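Phosphate-binding protein (Xanthomonas axonopodis pv. citri, PDB 5UB3) probably serves as a periplasmic binding protein that senses small ligands and partners a diguanylate cyclase, and is captured here with bound chloride. Local coordinates at residues 52-55 and 56-59; 218-221 and 222-226. All blocks are in the same frame, centred on the assembly; numbering follows the deposited sequence.

Interaction 1: 52-55 and 56-59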
# COMPACT_ATOMS: atom_id res chain seq x y z
N SER A 52 -11.01 4.54 7.15
CA SER A 52 -10.88 5.52 8.23
C SER A 52 -12.18 5.70 8.97
O SER A 52 -12.16 5.75 10.19
CB SER A 52 -10.27 6.85 7.79
OG SER A 52 -10.40 7.84 8.82
N SER A 53 -13.29 5.78 8.26
CA SER A 53 -14.59 5.83 8.92
C SER A 53 -14.89 4.61 9.79
O SER A 53 -15.30 4.76 10.95
CB SER A 53 -15.69 6.02 7.85
OG SER A 53 -16.93 6.15 8.49
N TYR A 54 -14.66 3.41 9.26
CA TYR A 54 -14.77 2.19 10.06
C TYR A 54 -13.90 2.21 11.29
O TYR A 54 -14.36 1.87 12.40
CB TYR A 54 -14.37 0.94 9.28
CG TYR A 54 -15.32 0.47 8.24
CD1 TYR A 54 -16.67 0.81 8.27
CD2 TYR A 54 -14.87 -0.35 7.22
CE1 TYR A 54 -17.55 0.33 7.31
CE2 TYR A 54 -15.73 -0.81 6.26
CZ TYR A 54 -17.08 -0.46 6.32
OH TYR A 54 -17.95 -0.91 5.38
N LEU A 55 -12.64 2.57 11.09
CA LEU A 55 -11.71 2.60 12.22
C LEU A 55 -12.18 3.54 13.29
O LEU A 55 -12.29 3.14 14.43
CB LEU A 55 -10.31 2.98 11.73
CG LEU A 55 -9.61 1.82 10.99
CD1 LEU A 55 -8.44 2.43 10.24
CD2 LEU A 55 -9.11 0.75 11.98
N ARG A 56 -12.50 4.78 12.88
CA ARG A 56 -12.96 5.84 13.80
C ARG A 56 -14.24 5.39 14.52
O ARG A 56 -14.40 5.63 15.69
CB ARG A 56 -13.18 7.15 13.06
CG ARG A 56 -13.82 8.23 13.94
CD ARG A 56 -13.70 9.59 13.33
NE ARG A 56 -14.32 9.58 11.98
CZ ARG A 56 -13.67 9.46 10.83
NH1 ARG A 56 -12.37 9.38 10.82
NH2 ARG A 56 -14.36 9.42 9.66
N ARG A 57 -15.12 4.67 13.84
CA ARG A 57 -16.34 4.19 14.48
C ARG A 57 -16.19 2.86 15.23
O ARG A 57 -17.16 2.37 15.77
CB ARG A 57 -17.45 4.12 13.46
CG ARG A 57 -17.89 5.50 12.98
CD ARG A 57 -19.04 5.35 12.03
NE ARG A 57 -18.57 4.98 10.70
CZ ARG A 57 -18.99 3.95 9.99
NH1 ARG A 57 -19.87 3.09 10.48
NH2 ARG A 57 -18.47 3.75 8.78
N GLY A 58 -14.98 2.31 15.30
CA GLY A 58 -14.76 1.02 16.01
C GLY A 58 -15.28 -0.21 15.27
O GLY A 58 -15.48 -1.22 15.87
N ARG A 59 -15.46 -0.14 13.97
CA ARG A 59 -15.94 -1.29 13.22
C ARG A 59 -14.82 -2.16 12.72
O ARG A 59 -15.06 -3.28 12.33
CB ARG A 59 -16.78 -0.87 12.00
CG ARG A 59 -17.90 0.11 12.34
CD ARG A 59 -18.99 -0.51 13.16
NE ARG A 59 -20.13 0.47 13.26
CZ ARG A 59 -20.24 1.38 14.22
NH1 ARG A 59 -19.34 1.45 15.20
NH2 ARG A 59 -21.25 2.23 14.23

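Interaction 2: 218-221 and 222-226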
# COMPACT_ATOMS: atom_id res chain seq x y z
N THR A 218 -7.53 3.85 16.68
CA THR A 218 -7.66 4.81 17.75
C THR A 218 -8.64 4.29 18.75
O THR A 218 -9.76 3.82 18.40
CB THR A 218 -8.23 6.10 17.20
OG1 THR A 218 -7.37 6.61 16.18
CG2 THR A 218 -8.46 7.18 18.35
N GLY A 219 -8.25 4.34 20.01
CA GLY A 219 -9.12 3.86 21.08
C GLY A 219 -9.24 2.36 21.34
O GLY A 219 -9.98 1.95 22.27
N MET A 220 -8.53 1.51 20.59
CA MET A 220 -8.45 0.09 20.98
C MET A 220 -8.01 0.02 22.44
O MET A 220 -7.17 0.76 22.89
CB MET A 220 -7.42 -0.65 20.13
CG MET A 220 -7.17 -2.07 20.57
SD MET A 220 -5.97 -2.78 19.44
CE MET A 220 -7.12 -3.36 18.22
N ASP A 221 -8.61 -0.89 23.15
CA ASP A 221 -8.28 -1.12 24.55
C ASP A 221 -6.76 -1.46 24.69
O ASP A 221 -6.25 -2.33 23.99
CB ASP A 221 -9.19 -2.23 25.04
CG ASP A 221 -8.76 -2.81 26.37
OD1 ASP A 221 -8.27 -2.07 27.22
OD2 ASP A 221 -8.92 -4.02 26.55
N PRO A 222 -6.03 -0.73 25.55
CA PRO A 222 -4.60 -0.91 25.56
C PRO A 222 -4.15 -2.33 25.84
O PRO A 222 -3.05 -2.70 25.41
CB PRO A 222 -4.15 0.00 26.73
CG PRO A 222 -5.14 1.07 26.73
CD PRO A 222 -6.44 0.40 26.40
N ALA A 223 -4.95 -3.11 26.57
CA ALA A 223 -4.60 -4.55 26.83
C ALA A 223 -4.76 -5.42 25.55
O ALA A 223 -4.00 -6.35 25.27
CB ALA A 223 -5.41 -5.12 27.96
N VAL A 224 -5.74 -5.07 24.75
CA VAL A 224 -5.96 -5.77 23.48
C VAL A 224 -4.81 -5.43 22.56
O VAL A 224 -4.24 -6.30 21.96
CB VAL A 224 -7.33 -5.43 22.88
CG1 VAL A 224 -7.54 -6.04 21.50
CG2 VAL A 224 -8.43 -5.94 23.80
N GLU A 225 -4.49 -4.14 22.50
CA GLU A 225 -3.39 -3.69 21.69
C GLU A 225 -2.08 -4.40 22.05
O GLU A 225 -1.37 -4.90 21.19
CB GLU A 225 -3.24 -2.17 21.75
CG GLU A 225 -2.03 -1.73 20.95
CD GLU A 225 -1.95 -0.26 20.69
OE1 GLU A 225 -2.92 0.47 20.77
OE2 GLU A 225 -0.86 0.19 20.43
N GLN A 226 -1.78 -4.44 23.34
CA GLN A 226 -0.54 -5.00 23.82
C GLN A 226 -0.42 -6.49 23.52
O GLN A 226 0.64 -6.99 23.12
CB GLN A 226 -0.42 -4.67 25.33
CG GLN A 226 0.66 -5.40 26.10
CD GLN A 226 0.59 -4.98 27.58
OE1 GLN A 226 -0.31 -5.40 28.33
NE2 GLN A 226 1.52 -4.10 27.98

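Interaction 1: 52-55 and 56-59
Ser52 O accepts the backbone N of Arg56 at 2.9 Å, and Ser53 O takes the N of Arg57 in the same i to i+4 manner. These are the last regular bonds of helix 48-56. Gly58 then turns to positive phi (74°), and two bonds run back into the final turn. Arg59 N reaches Tyr54 O at 2.8 Å. Gly58 N bonds to Leu55 O, approaching from well above the carbonyl plane.

Ser53 and Arg57 make the main side-chain contact. The arginine comes side-on, and its NE and NH2 both point at the one hydroxyl oxygen. Arg57 NH2 lies 2.9 Å from Ser53 OG and Arg57 NE lies 3.0 Å from it. The hydroxyl sits at the edge of the guanidinium, nearly in its plane. A bend at chi3 (-80°) folds the arginine chain back along the helix to this position. The two bonds should limit rotation of the guanidinium. Arg57 NH2 also approaches the Tyr54 ring obliquely, 3.5 Å from Tyr54 CD1, with ring and guanidinium planes 58° apart. Arg59 CB packs near the same ring carbon.

Arg56 reaches back by another route: its CG is anti to the backbone N, and its chi3 bend is of the opposite sense. Ser52 O and Ser53 CA lie over one face of its guanidinium. Arg56 NH1 donates to Ser52 OG at 3.2 Å, but this bond is longer and the hydroxyl lies clearly out of the guanidinium plane. Ser52 OG also has a weak bond to Ser78 OG. Ser52 and Leu55 both pack on Leu73 of helix 67-75.

The positive-phi glycine, with the bonds Arg59 N to Tyr54 O and Gly58 N to Leu55 O, makes a Schellman motif, which ends helix 48-56 and leads toward strand 62-66.

Interaction 2: 218-221 and 222-226
The N-terminal end of helix 222-235 is formed where Asp221, in the N-cap position, meets Val224 and Glu225. Asp221 O receives the backbone N of Glu225 at 2.9 Å in a nearly straight bond (172°). Val224 N makes a second, weak bond to the same oxygen (122°).

The Asp221 side chain lies over the start of the helix. Asp221 OD2 touches Val224 CG2 at 3.4 Å, a van der Waals contact to a methyl group. Asp221 OD1 lies beside the Pro222 ring, 3.2 Å from Pro222 CD. Pro222 is the first residue of the helix, where its lack of an N-H costs no helical hydrogen bond.

Met220, just before the N-cap, packs against the first turn: on Val224, and with its sulfur on Glu225. Met220 CG is 4.1 Å from Val224 CB, and the two side chains cross at about a right angle. CG stands anti to the backbone N (chi1 174°), which carries the chain out alongside the first turn. There Met220 SD rests 3.5 Å from Glu225 CA and also touches Glu225 CB. Val224 packs further on Met32 and Val35, while Met220 meets Asp61.

The carboxylate of Glu225 turns to other partners. OE1 bonds to His80 NE2, and OE2 forms a salt bridge with Arg229 NH2.

Along the chain the two contacts are in series, and they neither nest nor cross. Interaction 1 comes first and closes the short turn between helix 48-56 and strand 62-66. Interaction 2 follows much later, at the turn from strand 209-217 into helix 222-235. One finishes a helix and the other starts one. The strands next to them, 62-66 and 209-217, pair antiparallel, which brings the two turns into the same region. The centres of interaction 1 and interaction 2 are about 14 Å apart. The nearest atoms of interaction 1 and interaction 2 are about 5 Å apart and do not touch. The loop before strand 79-87 approaches both, through Ser78 at Ser52 and at Thr218.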